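Thioredoxin (TrxA-1) (Sulfolobus solfataricus, PDB 3TCO) probably reduces disulfide bonds in other proteins, passing electrons through a redox-active disulfide as thioredoxins generally do. Local coordinates at residues E11-F14 and D15-R19; V46-K49 and Y50-K53; D62-Q65 and K66-D69. One frame throughout, in Å; residues are numbered along the deposited sequence.

Contact 1 (E11-F14 and D15-R19)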
loop_
_atom_site.group_PDB
_atom_site.type_symbol
_atom_site.label_atom_id
_atom_site.label_comp_id
_atom_site.label_asym_id
_atom_site.label_seq_id
_atom_site.Cartn_x
_atom_site.Cartn_y
_atom_site.Cartn_z
ATOM N N GLU A 11 -9.028 7.981 6.770
ATOM C CA GLU A 11 -10.371 8.127 6.226
ATOM C C GLU A 11 -10.502 9.493 5.563
ATOM O O GLU A 11 -11.346 9.691 4.692
ATOM C CB GLU A 11 -11.408 7.993 7.345
ATOM C CG GLU A 11 -12.383 6.842 7.168
ATOM C CD GLU A 11 -12.737 6.180 8.499
ATOM O OE1 GLU A 11 -12.945 6.912 9.497
ATOM O OE2 GLU A 11 -12.810 4.932 8.544
ATOM N N GLU A 12 -9.659 10.436 5.968
ATOM C CA GLU A 12 -9.718 11.778 5.399
ATOM C C GLU A 12 -9.351 11.847 3.914
ATOM O O GLU A 12 -9.950 12.619 3.173
ATOM C CB GLU A 12 -8.831 12.727 6.212
ATOM C CG GLU A 12 -9.181 14.200 6.082
ATOM C CD GLU A 12 -8.755 14.794 4.752
ATOM O OE1 GLU A 12 -7.608 14.527 4.344
ATOM O OE2 GLU A 12 -9.557 15.534 4.129
ATOM N N ASN A 13 -8.398 11.034 3.456
ATOM C CA ASN A 13 -8.011 11.100 2.032
ATOM C C ASN A 13 -8.009 9.779 1.275
ATOM O O ASN A 13 -7.709 9.745 0.078
ATOM C CB ASN A 13 -6.623 11.757 1.898
ATOM C CG ASN A 13 -5.516 10.954 2.571
ATOM O OD1 ASN A 13 -5.779 10.103 3.425
ATOM N ND2 ASN A 13 -4.262 11.235 2.192
ATOM N N PHE A 14 -8.366 8.690 1.953
ATOM C CA PHE A 14 -8.339 7.379 1.309
ATOM C C PHE A 14 -9.071 7.297 -0.023
ATOM O O PHE A 14 -8.480 6.931 -1.045
ATOM C CB PHE A 14 -8.909 6.311 2.236
ATOM C CG PHE A 14 -8.661 4.907 1.764
ATOM C CD1 PHE A 14 -7.473 4.253 2.083
ATOM C CD2 PHE A 14 -9.621 4.229 1.013
ATOM C CE1 PHE A 14 -7.244 2.946 1.671
ATOM C CE2 PHE A 14 -9.400 2.919 0.593
ATOM C CZ PHE A 14 -8.205 2.275 0.926
ATOM N N ASP A 15 -10.359 7.618 -0.007
ATOM C CA ASP A 15 -11.158 7.536 -1.216
ATOM C C ASP A 15 -10.713 8.457 -2.347
ATOM O O ASP A 15 -10.569 7.999 -3.479
ATOM C CB ASP A 15 -12.642 7.776 -0.906
ATOM C CG ASP A 15 -13.270 6.617 -0.158
ATOM O OD1 ASP A 15 -12.637 5.538 -0.095
ATOM O OD2 ASP A 15 -14.397 6.780 0.359
ATOM N N GLU A 16 -10.471 9.733 -2.055
ATOM C CA GLU A 16 -10.069 10.651 -3.122
ATOM C C GLU A 16 -8.759 10.232 -3.782
ATOM O O GLU A 16 -8.594 10.394 -4.989
ATOM C CB GLU A 16 -9.962 12.095 -2.610
ATOM C CG GLU A 16 -8.805 12.400 -1.680
ATOM C CD GLU A 16 -8.987 13.731 -0.959
ATOM O OE1 GLU A 16 -9.281 14.744 -1.625
ATOM O OE2 GLU A 16 -8.829 13.771 0.275
ATOM N N VAL A 17 -7.830 9.698 -2.998
ATOM C CA VAL A 17 -6.546 9.253 -3.557
ATOM C C VAL A 17 -6.759 8.053 -4.495
ATOM O O VAL A 17 -6.232 8.014 -5.614
ATOM C CB VAL A 17 -5.555 8.885 -2.412
ATOM C CG1 VAL A 17 -4.308 8.183 -2.981
ATOM C CG2 VAL A 17 -5.153 10.165 -1.650
ATOM N N ILE A 18 -7.546 7.075 -4.052
ATOM C CA ILE A 18 -7.805 5.896 -4.875
ATOM C C ILE A 18 -8.599 6.209 -6.140
ATOM O O ILE A 18 -8.332 5.642 -7.198
ATOM C CB ILE A 18 -8.592 4.810 -4.097
ATOM C CG1 ILE A 18 -7.744 4.260 -2.948
ATOM C CG2 ILE A 18 -8.980 3.682 -5.036
ATOM C CD1 ILE A 18 -6.462 3.649 -3.406
ATOM N N ARG A 19 -9.581 7.099 -6.021
ATOM C CA ARG A 19 -10.429 7.470 -7.159
ATOM C C ARG A 19 -9.760 8.345 -8.194
ATOM O O ARG A 19 -10.074 8.261 -9.379
ATOM C CB ARG A 19 -11.682 8.217 -6.686
ATOM C CG ARG A 19 -12.867 7.340 -6.302
ATOM C CD ARG A 19 -12.768 6.795 -4.880
ATOM N NE ARG A 19 -14.093 6.475 -4.355
ATOM C CZ ARG A 19 -15.060 7.375 -4.188
ATOM N NH1 ARG A 19 -14.848 8.645 -4.503
ATOM N NH2 ARG A 19 -16.241 7.011 -3.710
HETATM O O HOH W 1 -11.874 8.614 2.394
HETATM O O HOH W 2 -10.106 15.555 1.593
HETATM O O HOH W 3 -11.197 10.940 0.690
#

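Contact 2 (V46-K49 and Y50-K53)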
loop_
_atom_site.group_PDB
_atom_site.type_symbol
_atom_site.label_atom_id
_atom_site.label_comp_id
_atom_site.label_asym_id
_atom_site.label_seq_id
_atom_site.Cartn_x
_atom_site.Cartn_y
_atom_site.Cartn_z
ATOM N N VAL A 46 10.772 0.764 -3.653
ATOM C CA VAL A 46 10.017 0.649 -4.890
ATOM C C VAL A 46 9.202 1.919 -5.137
ATOM O O VAL A 46 9.099 2.385 -6.278
ATOM C CB VAL A 46 9.104 -0.601 -4.877
ATOM C CG1 VAL A 46 8.264 -0.671 -6.167
ATOM C CG2 VAL A 46 9.985 -1.862 -4.778
ATOM N N ALA A 47 8.650 2.497 -4.075
ATOM C CA ALA A 47 7.870 3.725 -4.220
ATOM C C ALA A 47 8.749 4.830 -4.821
ATOM O O ALA A 47 8.284 5.643 -5.626
ATOM C CB ALA A 47 7.313 4.176 -2.867
ATOM N N GLU A 48 10.018 4.856 -4.421
ATOM C CA GLU A 48 10.952 5.850 -4.938
ATOM C C GLU A 48 11.217 5.572 -6.426
ATOM O O GLU A 48 11.275 6.496 -7.242
ATOM C CB GLU A 48 12.258 5.786 -4.138
ATOM C CG GLU A 48 13.381 6.676 -4.647
ATOM C CD GLU A 48 13.015 8.149 -4.716
ATOM O OE1 GLU A 48 12.202 8.622 -3.894
ATOM O OE2 GLU A 48 13.564 8.845 -5.592
ATOM N N LYS A 49 11.374 4.303 -6.784
ATOM C CA LYS A 49 11.621 3.957 -8.181
ATOM C C LYS A 49 10.492 4.445 -9.077
ATOM O O LYS A 49 10.732 4.826 -10.230
ATOM C CB LYS A 49 11.763 2.445 -8.360
ATOM C CG LYS A 49 13.007 1.826 -7.737
ATOM C CD LYS A 49 13.176 0.382 -8.216
ATOM C CE LYS A 49 14.420 -0.260 -7.619
ATOM N NZ LYS A 49 14.670 -1.629 -8.179
ATOM N N TYR A 50 9.261 4.420 -8.566
ATOM C CA TYR A 50 8.106 4.863 -9.343
ATOM C C TYR A 50 7.578 6.217 -8.883
ATOM O O TYR A 50 6.385 6.508 -8.992
ATOM C CB TYR A 50 6.982 3.824 -9.276
ATOM C CG TYR A 50 7.324 2.544 -9.995
ATOM C CD1 TYR A 50 7.911 1.473 -9.323
ATOM C CD2 TYR A 50 7.101 2.416 -11.370
ATOM C CE1 TYR A 50 8.271 0.304 -10.000
ATOM C CE2 TYR A 50 7.464 1.251 -12.054
ATOM C CZ TYR A 50 8.050 0.203 -11.358
ATOM O OH TYR A 50 8.431 -0.946 -12.018
ATOM N N LYS A 51 8.470 7.047 -8.364
ATOM C CA LYS A 51 8.081 8.380 -7.909
ATOM C C LYS A 51 7.349 9.127 -9.031
ATOM O O LYS A 51 7.797 9.128 -10.176
ATOM C CB LYS A 51 9.330 9.160 -7.482
ATOM C CG LYS A 51 9.056 10.573 -7.009
ATOM C CD LYS A 51 10.341 11.276 -6.598
ATOM C CE LYS A 51 10.047 12.714 -6.169
ATOM N NZ LYS A 51 11.256 13.336 -5.533
ATOM N N GLY A 52 6.206 9.726 -8.701
ATOM C CA GLY A 52 5.430 10.462 -9.681
ATOM C C GLY A 52 4.554 9.638 -10.605
ATOM O O GLY A 52 3.722 10.193 -11.324
ATOM N N LYS A 53 4.700 8.317 -10.573
ATOM C CA LYS A 53 3.938 7.458 -11.475
ATOM C C LYS A 53 2.790 6.672 -10.848
ATOM O O LYS A 53 1.827 6.324 -11.532
ATOM C CB LYS A 53 4.897 6.499 -12.191
ATOM C CG LYS A 53 6.022 7.220 -12.944
ATOM C CD LYS A 53 6.854 6.248 -13.781
ATOM C CE LYS A 53 7.837 6.994 -14.683
ATOM N NZ LYS A 53 8.854 7.781 -13.914
HETATM O O HOH W 4 9.587 7.540 -11.617
#

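Contact 3 (D62-Q65 and K66-D69)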
loop_
_atom_site.group_PDB
_atom_site.type_symbol
_atom_site.label_atom_id
_atom_site.label_comp_id
_atom_site.label_asym_id
_atom_site.label_seq_id
_atom_site.Cartn_x
_atom_site.Cartn_y
_atom_site.Cartn_z
ATOM N N ASP A 62 -3.897 0.344 13.217
ATOM C CA ASP A 62 -4.447 0.683 14.533
ATOM C C ASP A 62 -5.151 2.031 14.559
ATOM O O ASP A 62 -6.000 2.265 15.417
ATOM C CB ASP A 62 -3.372 0.632 15.617
ATOM C CG ASP A 62 -2.874 -0.766 15.854
ATOM O OD1 ASP A 62 -3.671 -1.708 15.644
ATOM O OD2 ASP A 62 -1.698 -0.922 16.251
ATOM N N GLU A 63 -4.813 2.919 13.630
ATOM C CA GLU A 63 -5.492 4.218 13.573
ATOM C C GLU A 63 -6.566 4.270 12.488
ATOM O O GLU A 63 -7.250 5.284 12.340
ATOM C CB GLU A 63 -4.497 5.359 13.339
ATOM C CG GLU A 63 -3.072 4.928 13.122
ATOM C CD GLU A 63 -2.105 6.099 13.169
ATOM O OE1 GLU A 63 -2.185 6.898 14.129
ATOM O OE2 GLU A 63 -1.258 6.212 12.257
ATOM N N ASN A 64 -6.726 3.180 11.743
ATOM C CA ASN A 64 -7.708 3.108 10.660
ATOM C C ASN A 64 -8.434 1.768 10.685
ATOM O O ASN A 64 -8.512 1.076 9.671
ATOM C CB ASN A 64 -7.002 3.275 9.307
ATOM C CG ASN A 64 -6.360 4.636 9.155
ATOM O OD1 ASN A 64 -7.051 5.639 8.980
ATOM N ND2 ASN A 64 -5.033 4.683 9.246
ATOM N N GLN A 65 -8.973 1.409 11.847
ATOM C CA GLN A 65 -9.649 0.131 11.990
ATOM C C GLN A 65 -10.784 -0.099 11.006
ATOM O O GLN A 65 -10.894 -1.174 10.412
ATOM C CB GLN A 65 -10.141 -0.040 13.429
ATOM C CG GLN A 65 -9.001 -0.143 14.425
ATOM C CD GLN A 65 -9.465 -0.319 15.862
ATOM O OE1 GLN A 65 -10.087 0.577 16.447
ATOM N NE2 GLN A 65 -9.162 -1.478 16.440
ATOM N N LYS A 66 -11.618 0.908 10.806
ATOM C CA LYS A 66 -12.733 0.750 9.884
ATOM C C LYS A 66 -12.283 0.456 8.454
ATOM O O LYS A 66 -12.882 -0.360 7.767
ATOM C CB LYS A 66 -13.615 1.995 9.913
ATOM C CG LYS A 66 -14.331 2.179 11.238
ATOM C CD LYS A 66 -15.659 2.899 11.037
ATOM C CE LYS A 66 -16.529 2.808 12.287
ATOM N NZ LYS A 66 -17.891 3.374 12.050
ATOM N N ILE A 67 -11.229 1.117 7.996
ATOM C CA ILE A 67 -10.764 0.857 6.633
ATOM C C ILE A 67 -10.177 -0.553 6.544
ATOM O O ILE A 67 -10.454 -1.286 5.599
ATOM C CB ILE A 67 -9.708 1.893 6.194
ATOM C CG1 ILE A 67 -10.376 3.270 6.059
ATOM C CG2 ILE A 67 -9.053 1.453 4.874
ATOM C CD1 ILE A 67 -9.411 4.417 5.710
ATOM N N ALA A 68 -9.366 -0.923 7.532
ATOM C CA ALA A 68 -8.766 -2.247 7.549
ATOM C C ALA A 68 -9.880 -3.285 7.500
ATOM O O ALA A 68 -9.805 -4.252 6.740
ATOM C CB ALA A 68 -7.906 -2.432 8.815
ATOM N N ASP A 69 -10.928 -3.064 8.292
ATOM C CA ASP A 69 -12.065 -3.981 8.335
ATOM C C ASP A 69 -12.777 -4.019 6.989
ATOM O O ASP A 69 -13.104 -5.090 6.482
ATOM C CB ASP A 69 -13.062 -3.572 9.432
ATOM C CG ASP A 69 -12.516 -3.781 10.834
ATOM O OD1 ASP A 69 -11.688 -4.696 11.028
ATOM O OD2 ASP A 69 -12.929 -3.040 11.754
#

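Contact 1 (E11-F14 and D15-R19)
Phe14 carries its ring opposite the backbone N (chi1 -168°), while Ile18, one turn on, sets CG1 beside its own N (chi1 -66°), and the two side chains then run side by side in the same direction. CG1 of Ile18 lies over one face of the Phe14 ring, near its rim, 4.1 Å from CE2 of Phe14. Asp15 meets the same ring at its edge: OD1 of Asp15 lies in the ring plane 3.5 Å from CD2 of Phe14, with the carboxylate turned 65° from the ring. Two backbone bonds wind the first turn, from Val17 N to Asn13 O at 3.1 Å and from Ile18 N to Phe14 O at 3.2 Å. This is the start of helix 14-20 in the thioredoxin fold, which leans on the central sheet: Phe14 packs on Val26 and Ile18 on Val24, both of strand 23-29. Asn13 stands at the N-cap, yet its side chain caps nothing; OD1 bonds to Thr10 N and ND2 to Val8 O, tying the helix start to the loop at Thr10 and to the end of strand 7-8. Waters serve the early helix amides in its stead. One accepts from Asp15 N and donates to Glu11 O, and another joins Glu16 N to Glu12 O in the same way. Glu16 reaches back toward the loop with an extended chain, its OE2 3.4 Å from CB of Asn13. That brings it within 4.3 Å of the like-charged Glu12 OE2, and a water lies between the two carboxylates, 2.6 Å from Glu16 OE2. Such closeness would probably raise the pKa of one of them. Val17 lies alongside Asn13, its CG2 4.1 Å from Asn13 ND2.

Contact 2 (V46-K49 and Y50-K53)
Tyr50 folds back beside Val46, one turn earlier on helix 34-49, and the two side chains point the same way. Starting at the backbone, CB of Tyr50 lies 3.9 Å from Val46 O; CG stands beside the peptide carbonyl group of Lys49. The ring, held with CG next to the backbone N (chi1 -68°), turns its CD1 edge to Val46, so that CD1 of Tyr50 is 3.4 Å from Val46 O, close to the ring plane. Val46 CG1 continues the contact, 3.8 Å from CD1 of Tyr50 and 4.0 Å from CE1 of Tyr50. Beyond Val46, the Tyr50 side chain packs on Phe56, Val104 and Leu108. With an alanine here, Val46 CG1 would probably lose its aromatic neighbour, leaving a gap between the helix end and Phe56 and Val104. Tyr50 N is shared, bonding to Val46 O at 3.1 Å and weakly to Ala47 O. The helix tightens in its last bond, from Lys51 N to Glu48 O, where the donor stands above the carbonyl plane. Glu48 and Lys51 run alongside each other, but Lys51 NZ makes its salt bridge with Glu3, as Lys49 NZ does with Glu101. One water receives a bond from Lys53 NZ and donates to Lys49 O and Lys51 O. Past the helix, Lys53 N bonds to Tyr50 O at 2.9 Å, and Gly52 has a positive phi of 80°: a type II turn that leads the chain into strand 55-60, completing the beta-alpha-beta crossover of the thioredoxin fold.

Contact 3 (D62-Q65 and K66-D69)
Asp69 N donates to Gln65 O at 2.8 Å, the shorter of two backbone bonds that wind the start of helix 65-70. Asp69 also turns its carboxylate back over that carbonyl, with CG beside its own backbone N (chi1 -69°), which leaves OD2 of Asp69 3.1 Å from Gln65 O. Both are acceptors, so this approach is no bond. The second bond runs from Ala68 N to Asn64 O, 3.0 Å long and almost straight at 172°. CB of Ala68 points back at the previous turn and rests 3.6 Å from Gln65 O. Asn64 occupies the N-cap position without capping the helix through its side chain. ND2 of Asn64 reaches back to Asn60 O instead, fastening the loop to the end of strand 55-60, while OD1 of Asn64 approaches the CD1 methyl of Ile67 to 4.2 Å. Buried Asn64 and Ile67 both pack on Leu59 of strand 55-60, and Ile67 and Lys66 touch Glu11 in the loop before helix 14-20.

In the fold
Contacts 1 and 3 are matching helix starts on one face of the sheet, each with an asparagine N-cap whose side chain bonds back to the preceding chain. They also touch: Phe14 CE1 lies 4.0 Å from Ile67 CG2, and Glu11 reaches Lys66. Contact 2 is a helix end on the other face, beside helix 97-107, with its nearest atoms about 10 Å from contact 1 and about 17 Å from contact 3. All three are partly buried, with apolar residues such as Phe14, Val46 and Ile67 turned inward. At the surface, contact 1 gathers glutamates and waters, contact 2 lysines in salt bridges to glutamates far along the chain, and contact 3 relies mainly on backbone bonds.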